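Local coordinates for dTDP-4-dehydrorhamnose 3,5-epimerase (Sulfolobus tokodaii, PDB 2B9U) that catalyses the 3,5-epimerization of dTDP-4-dehydro-6-deoxy-alpha-D-glucose to dTDP-4-dehydro-beta-L-rhamnose in dTDP-L-rhamnose biosynthesis, working as a homodimer, at the interface of chains A and B. Residues are numbered along the deposited sequence; one frame, centred on the assembly and turned at random. Chains: chain A/B, hypothetical dTDP-4-dehydrorhamnose 3,5-epimerase.

The interface of chains A and B. Residues chain A 23-24; chain B 53, 56, 158-159.
A:Lys23 and A:Arg24, the turn joining strands 19-22 and 25-32, present their backbone carbonyls to B:Arg53 in this patch of the two-fold symmetric RmlC-type cupin homodimer, a case of one residue reading two consecutive carbonyls of its partner. The backbone N of B:Arg53, just past strand 44-52, donates to A:Arg24 O at 2.9 Å. Its side chain serves the preceding carbonyl: NH2 of the B:Arg53 guanidinium donates to A:Lys23 O at 3.0 Å, fairly straight (158° at the hydrogen). That oxygen lies at the guanidinium edge, close to its plane, whereas NH2 sits tilted 25° from the carbonyl plane. A bend at chi3 (106°) turns the guanidinium towards this oxygen, and B:Arg53 NE adds a weak bond to A:Lys23 O at 3.4 Å. Because the accepting atoms are main-chain oxygens, the contact probably depends more on the shape of the turn than on its side chains.

Apolar packing fills the adjoining surface. CG2 of B:Val56 points at the backbone of A:Arg24, 3.9 Å from its CA, and the two side chains run roughly perpendicular. The methyl CG2 of B:Ile158 meets the aliphatic stem of A:Lys23, 4.0 Å from CD, and also lies near CG of A:Arg24, whose chain passes it in the opposite direction.

Water mediates a further polar link. Extended beyond CG, the A:Lys23 chain carries its terminal amine NZ to water 1 at 2.9 Å, and this water also hydrogen-bonds B:Ile159 O at 2.8 Å.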
# COMPACT_ATOMS: atom_id res chain seq x y z
N LYS A 23 -3.30 12.90 -18.74
CA LYS A 23 -3.30 11.99 -19.88
C LYS A 23 -2.71 10.61 -19.54
O LYS A 23 -3.03 9.61 -20.21
CB LYS A 23 -2.57 12.60 -21.08
CG LYS A 23 -1.05 12.73 -20.91
CD LYS A 23 -0.37 13.14 -22.19
CE LYS A 23 1.05 13.59 -21.91
NZ LYS A 23 1.56 14.25 -23.11
N ARG A 24 -1.86 10.56 -18.51
CA ARG A 24 -1.10 9.36 -18.17
C ARG A 24 -1.94 8.32 -17.43
O ARG A 24 -1.63 7.13 -17.45
CB ARG A 24 0.14 9.71 -17.33
CG ARG A 24 1.23 10.43 -18.13
CD ARG A 24 2.36 10.87 -17.25
NE ARG A 24 1.88 11.70 -16.15
CZ ARG A 24 2.62 12.10 -15.13
NH1 ARG A 24 3.92 11.79 -15.07
NH2 ARG A 24 2.07 12.84 -14.17
N ARG B 53 -1.43 4.32 -18.02
CA ARG B 53 -1.80 3.58 -19.21
C ARG B 53 -0.56 2.95 -19.87
O ARG B 53 0.55 3.40 -19.64
CB ARG B 53 -2.58 4.49 -20.16
CG ARG B 53 -1.75 5.31 -21.04
CD ARG B 53 -2.51 5.61 -22.36
NE ARG B 53 -2.95 6.97 -22.31
CZ ARG B 53 -3.18 7.77 -23.34
NH1 ARG B 53 -3.07 7.37 -24.60
NH2 ARG B 53 -3.53 9.00 -23.06
N VAL B 56 3.25 4.56 -20.86
CA VAL B 56 3.62 5.65 -19.98
C VAL B 56 4.98 5.44 -19.32
O VAL B 56 5.27 4.36 -18.81
CB VAL B 56 2.56 5.87 -18.87
CG1 VAL B 56 3.12 6.72 -17.70
CG2 VAL B 56 1.31 6.54 -19.44
N ILE B 158 4.58 7.85 -23.43
CA ILE B 158 3.68 8.91 -22.98
C ILE B 158 4.29 9.50 -21.71
O ILE B 158 4.50 8.79 -20.75
CB ILE B 158 2.24 8.39 -22.70
CG1 ILE B 158 1.67 7.75 -23.97
CG2 ILE B 158 1.32 9.52 -22.17
CD1 ILE B 158 0.59 6.79 -23.72
N ILE B 159 4.59 10.80 -21.74
CA ILE B 159 5.44 11.42 -20.73
C ILE B 159 4.87 12.79 -20.43
O ILE B 159 4.50 13.52 -21.34
CB ILE B 159 6.91 11.56 -21.24
CG1 ILE B 159 7.49 10.18 -21.56
CG2 ILE B 159 7.81 12.29 -20.23
CD1 ILE B 159 8.70 10.18 -22.46
O HOH W 1 3.91 15.91 -22.69